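PDB 6EU4: tail spike protein from Acinetobacter phage vB_AbaP_AS12, which probably recognises and degrades the capsular polysaccharide of its Acinetobacter baumannii host, as a trimeric spike with a parallel beta-helix in each chain. Local coordinates for residues T229-K234 with S251-I256; R245-A250 with G275-D280. One frame throughout, in Å; residues are numbered along the deposited sequence. Where two conformers were deposited one is given.

Contact 1: T229-K234 with S251-I256; sequences TFEGIK and SSRSFI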
loop_
_atom_site.group_PDB
_atom_site.type_symbol
_atom_site.label_atom_id
_atom_site.label_comp_id
_atom_site.label_asym_id
_atom_site.label_seq_id
_atom_site.Cartn_x
_atom_site.Cartn_y
_atom_site.Cartn_z
ATOM N N THR A 229 5.438 25.771 -17.842
ATOM C CA THR A 229 6.728 25.198 -18.196
ATOM C C THR A 229 6.597 24.261 -19.386
ATOM O O THR A 229 5.511 23.793 -19.726
ATOM C CB THR A 229 7.349 24.379 -17.040
ATOM O OG1 THR A 229 6.593 23.170 -16.817
ATOM C CG2 THR A 229 7.424 25.205 -15.774
ATOM N N PHE A 230 7.752 23.965 -19.980
ATOM C CA PHE A 230 7.884 22.903 -20.972
ATOM C C PHE A 230 8.092 21.560 -20.286
ATOM O O PHE A 230 7.446 20.557 -20.633
ATOM C CB PHE A 230 9.061 23.237 -21.894
ATOM C CG PHE A 230 9.354 22.200 -22.939
ATOM C CD1 PHE A 230 8.487 22.004 -23.998
ATOM C CD2 PHE A 230 10.528 21.473 -22.902
ATOM C CE1 PHE A 230 8.777 21.071 -24.987
ATOM C CE2 PHE A 230 10.819 20.536 -23.887
ATOM C CZ PHE A 230 9.943 20.335 -24.915
ATOM N N GLU A 231 8.984 21.537 -19.295
ATOM C CA GLU A 231 9.210 20.377 -18.436
ATOM C C GLU A 231 9.102 20.866 -17.004
ATOM O O GLU A 231 9.657 21.916 -16.670
ATOM C CB GLU A 231 10.587 19.753 -18.725
ATOM C CG GLU A 231 10.651 19.102 -20.076
ATOM C CD GLU A 231 12.067 18.807 -20.584
ATOM O OE1 GLU A 231 13.063 19.216 -19.947
ATOM O OE2 GLU A 231 12.177 18.179 -21.657
ATOM N N GLY A 232 8.375 20.131 -16.164
ATOM C CA GLY A 232 8.084 20.633 -14.836
ATOM C C GLY A 232 9.221 20.475 -13.847
ATOM O O GLY A 232 9.852 21.458 -13.442
ATOM N N ILE A 233 9.446 19.231 -13.432
ATOM C CA ILE A 233 10.494 18.856 -12.489
ATOM C C ILE A 233 11.362 17.801 -13.175
ATOM O O ILE A 233 10.845 16.814 -13.714
ATOM C CB ILE A 233 9.899 18.340 -11.167
ATOM C CG1 ILE A 233 9.114 19.469 -10.473
ATOM C CG2 ILE A 233 11.011 17.802 -10.248
ATOM C CD1 ILE A 233 8.299 19.016 -9.314
ATOM N N LYS A 234 12.675 18.023 -13.178
ATOM C CA LYS A 234 13.594 17.222 -13.976
ATOM C C LYS A 234 14.842 16.879 -13.171
ATOM O O LYS A 234 15.544 17.781 -12.709
ATOM C CB LYS A 234 13.964 17.991 -15.232
ATOM C CG LYS A 234 14.772 17.213 -16.221
ATOM C CD LYS A 234 14.924 18.013 -17.505
ATOM C CE LYS A 234 15.432 17.152 -18.632
ATOM N NZ LYS A 234 15.526 17.948 -19.915
ATOM N N SER A 251 3.937 21.575 -20.599
ATOM C CA SER A 251 3.418 21.285 -21.930
ATOM C C SER A 251 3.964 19.988 -22.516
ATOM O O SER A 251 3.294 19.392 -23.354
ATOM C CB SER A 251 3.703 22.446 -22.892
ATOM O OG SER A 251 5.102 22.567 -23.125
ATOM N N SER A 252 5.139 19.512 -22.093
ATOM C CA SER A 252 5.714 18.287 -22.650
ATOM C C SER A 252 5.798 17.152 -21.631
ATOM O O SER A 252 5.160 16.106 -21.817
ATOM C CB SER A 252 7.093 18.591 -23.250
ATOM O OG SER A 252 7.663 17.418 -23.811
ATOM N N ARG A 253 6.576 17.310 -20.557
ATOM C CA ARG A 253 6.705 16.263 -19.535
ATOM C C ARG A 253 6.609 16.895 -18.151
ATOM O O ARG A 253 7.330 17.850 -17.855
ATOM C CB ARG A 253 8.024 15.488 -19.671
ATOM C CG ARG A 253 8.169 14.721 -20.983
ATOM C CD ARG A 253 9.461 13.910 -21.030
ATOM N NE ARG A 253 10.607 14.765 -21.290
ATOM C CZ ARG A 253 11.874 14.416 -21.081
ATOM N NH1 ARG A 253 12.180 13.217 -20.613
ATOM N NH2 ARG A 253 12.857 15.279 -21.346
ATOM N N SER A 254 5.707 16.377 -17.312
ATOM C CA SER A 254 5.500 16.957 -15.986
ATOM C C SER A 254 6.634 16.594 -15.035
ATOM O O SER A 254 7.316 17.477 -14.512
ATOM C CB SER A 254 4.151 16.529 -15.418
ATOM O OG SER A 254 3.096 17.058 -16.210
ATOM N N PHE A 255 6.858 15.297 -14.813
ATOM C CA PHE A 255 7.879 14.804 -13.890
ATOM C C PHE A 255 8.864 13.927 -14.668
ATOM O O PHE A 255 8.445 12.995 -15.365
ATOM C CB PHE A 255 7.253 13.956 -12.778
ATOM C CG PHE A 255 6.379 14.712 -11.810
ATOM C CD1 PHE A 255 6.921 15.308 -10.689
ATOM C CD2 PHE A 255 5.006 14.763 -11.992
ATOM C CE1 PHE A 255 6.100 15.968 -9.768
ATOM C CE2 PHE A 255 4.191 15.428 -11.087
ATOM C CZ PHE A 255 4.731 16.025 -9.977
ATOM N N ILE A 256 10.154 14.225 -14.559
ATOM C CA ILE A 256 11.214 13.467 -15.222
ATOM C C ILE A 256 12.236 13.083 -14.163
ATOM O O ILE A 256 12.838 13.966 -13.539
ATOM C CB ILE A 256 11.916 14.280 -16.331
ATOM C CG1 ILE A 256 10.919 14.805 -17.369
ATOM C CG2 ILE A 256 13.029 13.458 -16.965
ATOM C CD1 ILE A 256 11.510 15.993 -18.124
HETATM O O HOH W 1 10.292 16.930 -23.168
HETATM O O HOH W 2 15.585 16.104 -22.190
#
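Residues 229-234 and 251-256 run parallel and turn the same corner one above the other, as successive coils of a parallel beta-helix do. Backbone hydrogen bonds continue round the bend: Phe-230 O takes Ser-252 N at 2.9 Å and, weakly, Arg-253 N, while past the corner Ile-233 N reaches Ser-254 O and Ile-233 O accepts Ile-256 N (2.8 Å). Gly-232 suits its place because a CB would point at the neighbouring coil and run into Ser-254 O; without one, its CA lies 3.3 Å from Ser-254 O.

Glu-231, Lys-234 and Arg-253 share one face. Glu-231 OE2 receives Arg-253 NH2 at 3.0 Å, from well above the carboxylate plane but close to the guanidinium plane, the two planes standing 80° apart. The fully extended Lys-234 brings NZ to the other oxygen, Glu-231 OE1, at 2.8 Å. Arg-253 bends at chi3 (-77°), which turns its guanidinium back over Ile-256, whose CD1 lies over the centre of its face. One water joins Glu-231 OE2, Ser-252 OG and Arg-253 NE. At the exposed end Ser-252 CB sits over a face of the Phe-230 ring, 3.8 Å from its centroid, a CH-pi contact. On the face opposite Glu-231, Arg-253 and Lys-234, Ile-233 CD1 touches Phe-255 CE1, and the Phe-255 ring stacks on Trp-286.

Lys-234 NZ and Arg-253 NH2 are only 4.0 Å apart, a repulsion that the carboxylate they share, with a second water accepting from Lys-234 NZ and weakly from Arg-253 NH2, would offset, as would Asp-287 on Arg-253 NH1. Two cations gripping Glu-231 probably keep it ionised.

Contact 2: R245-A250 with G275-D280; sequences RVQASA and GCWATD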
loop_
_atom_site.group_PDB
_atom_site.type_symbol
_atom_site.label_atom_id
_atom_site.label_comp_id
_atom_site.label_asym_id
_atom_site.label_seq_id
_atom_site.Cartn_x
_atom_site.Cartn_y
_atom_site.Cartn_z
ATOM N N ARG A 245 2.241 17.082 -2.135
ATOM C CA ARG A 245 1.465 18.162 -2.744
ATOM C C ARG A 245 2.311 19.002 -3.696
ATOM O O ARG A 245 2.217 20.239 -3.727
ATOM C CB ARG A 245 0.812 19.027 -1.664
ATOM C CG ARG A 245 -0.420 18.326 -1.066
ATOM C CD ARG A 245 -1.707 18.716 -1.753
ATOM N NE ARG A 245 -1.639 18.484 -3.185
ATOM C CZ ARG A 245 -1.492 19.421 -4.106
ATOM N NH1 ARG A 245 -1.397 19.060 -5.384
ATOM N NH2 ARG A 245 -1.449 20.705 -3.771
ATOM N N VAL A 246 3.096 18.313 -4.523
ATOM C CA VAL A 246 3.861 18.941 -5.590
ATOM C C VAL A 246 3.086 18.751 -6.881
ATOM O O VAL A 246 2.683 17.628 -7.227
ATOM C CB VAL A 246 5.279 18.354 -5.681
ATOM C CG1 VAL A 246 6.025 18.921 -6.877
ATOM C CG2 VAL A 246 6.029 18.659 -4.403
ATOM N N GLN A 247 2.879 19.849 -7.597
ATOM C CA GLN A 247 2.153 19.833 -8.853
ATOM C C GLN A 247 3.115 20.278 -9.939
ATOM O O GLN A 247 3.776 21.314 -9.794
ATOM C CB GLN A 247 0.946 20.768 -8.820
ATOM C CG GLN A 247 0.270 20.917 -10.174
ATOM C CD GLN A 247 -0.971 21.801 -10.153
ATOM O OE1 GLN A 247 -1.412 22.270 -9.106
ATOM N NE2 GLN A 247 -1.525 22.050 -11.336
ATOM N N ALA A 248 3.196 19.501 -11.007
ATOM C CA ALA A 248 4.011 19.856 -12.159
ATOM C C ALA A 248 3.097 19.957 -13.377
ATOM O O ALA A 248 2.645 18.941 -13.923
ATOM C CB ALA A 248 5.133 18.846 -12.374
ATOM N N SER A 249 2.828 21.194 -13.778
ATOM C CA SER A 249 2.037 21.484 -14.963
ATOM C C SER A 249 3.003 21.887 -16.070
ATOM O O SER A 249 3.735 22.868 -15.934
ATOM C CB SER A 249 1.014 22.582 -14.674
ATOM O OG SER A 249 0.161 22.209 -13.593
ATOM N N ALA A 250 3.028 21.105 -17.143
ATOM C CA ALA A 250 4.022 21.271 -18.190
ATOM C C ALA A 250 3.403 20.959 -19.541
ATOM O O ALA A 250 2.475 20.159 -19.632
ATOM C CB ALA A 250 5.208 20.336 -17.975
ATOM N N GLY A 275 0.017 12.829 -2.804
ATOM C CA GLY A 275 -0.844 13.929 -3.243
ATOM C C GLY A 275 -0.191 14.851 -4.249
ATOM O O GLY A 275 -0.466 16.061 -4.252
ATOM N N CYS A 276 0.643 14.305 -5.124
ATOM C CA CYS A 276 1.247 15.075 -6.194
ATOM C C CYS A 276 0.374 14.993 -7.436
ATOM O O CYS A 276 -0.495 14.125 -7.564
ATOM C CB CYS A 276 2.663 14.587 -6.500
ATOM S SG CYS A 276 3.795 14.827 -5.062
ATOM N N TRP A 277 0.604 15.923 -8.353
ATOM C CA TRP A 277 -0.314 16.123 -9.469
ATOM C C TRP A 277 0.471 16.477 -10.719
ATOM O O TRP A 277 1.147 17.506 -10.740
ATOM C CB TRP A 277 -1.303 17.233 -9.127
ATOM C CG TRP A 277 -2.545 17.302 -9.989
ATOM C CD1 TRP A 277 -3.059 16.331 -10.789
ATOM C CD2 TRP A 277 -3.428 18.414 -10.086
ATOM N NE1 TRP A 277 -4.241 16.772 -11.368
ATOM C CE2 TRP A 277 -4.473 18.052 -10.961
ATOM C CE3 TRP A 277 -3.444 19.682 -9.516
ATOM C CZ2 TRP A 277 -5.504 18.923 -11.289
ATOM C CZ3 TRP A 277 -4.471 20.549 -9.842
ATOM C CH2 TRP A 277 -5.486 20.163 -10.726
ATOM N N ALA A 278 0.356 15.646 -11.754
ATOM C CA ALA A 278 0.905 15.945 -13.076
ATOM C C ALA A 278 -0.231 16.461 -13.950
ATOM O O ALA A 278 -1.279 15.818 -14.029
ATOM C CB ALA A 278 1.525 14.699 -13.710
ATOM N N THR A 279 -0.066 17.629 -14.563
ATOM C CA THR A 279 -1.099 18.116 -15.468
ATOM C C THR A 279 -0.498 18.619 -16.771
ATOM O O THR A 279 0.647 19.078 -16.828
ATOM C CB THR A 279 -1.981 19.254 -14.847
ATOM O OG1 THR A 279 -1.225 20.451 -14.712
ATOM C CG2 THR A 279 -2.531 18.874 -13.444
ATOM N N ASP A 280 -1.312 18.535 -17.820
ATOM C CA ASP A 280 -1.179 19.231 -19.085
ATOM C C ASP A 280 -0.131 18.626 -20.016
ATOM O O ASP A 280 -0.089 19.001 -21.194
ATOM C CB ASP A 280 -0.887 20.730 -18.878
ATOM C CG ASP A 280 -1.972 21.402 -18.024
ATOM O OD1 ASP A 280 -3.137 21.326 -18.430
ATOM O OD2 ASP A 280 -1.685 21.922 -16.934
#
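Two nearly parallel strands, 247-250 and 277-279, lie 4.8 Å apart, their directions 8° from each other. Trp-277 N to Val-246 O, Ala-248 N to Trp-277 O, Thr-279 N to Ala-248 O and Ala-250 N to Thr-279 O zip them together. Trp-277, Ala-248 and Thr-279 each use both N and O, bonding to the two residues that flank their opposite number, as in a parallel pair; Gln-247, Ser-249 and Ala-278 make none across this pair.

The contact is tight along these backbone bonds, at its Arg-245 end and where Ser-249 meets Thr-279. Val-246 CB rests against Cys-276 SG, which also accepts Val-246 N at 3.6 Å, a long bond suited to sulfur. Arg-245 bends at chi2 and chi3, so that NE doubles back to Gly-275 O at 2.9 Å, with NH1 adding a weak second bond. Gly-275 tolerates its positive phi there. The methyls of Ala-248 and Ala-278 do not touch each other, but both lie against Phe-255 in the buried core.

The face of Gln-247 and Trp-277 is more polar and partly open to solvent. Gln-247, extended with CG anti to the backbone N, lays its amide beside the indole at 48° to the ring, CD 3.3 Å from Trp-277 CE3. Thr-279 CG2 sits over the centre of one indole face. A relay of hydrogen bonds runs from Gln-247 NE2 to Ser-249 OG, on to Thr-279 OG1 (2.5 Å from Ser-249 OG, in the conformer given) and then to Asp-280 OD2 at the loose, exposed end, 2.7 Å from Thr-279 OG1.

Strand 219-229 flanks residues 245-250, while strand 284-304 lies beyond 275-280 and supplies Asp-302 to Trp-277 NE1. Met-240 of a second subunit packs on Arg-245 and Trp-277, so that end of the face lies against it.

Overall arrangement
From the N terminus the chain enters contact 1 at 229-234, runs through 245-250 of contact 2, returns at 251-256 to close the first loop after 16 intervening residues, and reaches 275-280 to close the second after 24. The two loops therefore cross rather than nest, as expected when each coil of a beta-helix stacks on the one before. Contact 1 joins coils at a corner (strand 233-234 to 253-257) and contact 2 along a neighbouring face (241-250 to 277-279), between the flanking strands 219-229 and 284-304; their centres lie about 9 Å apart. Ile-233 packs on Val-246 and Ser-254 OG bonds to Ala-248 O, so corner and face share one core.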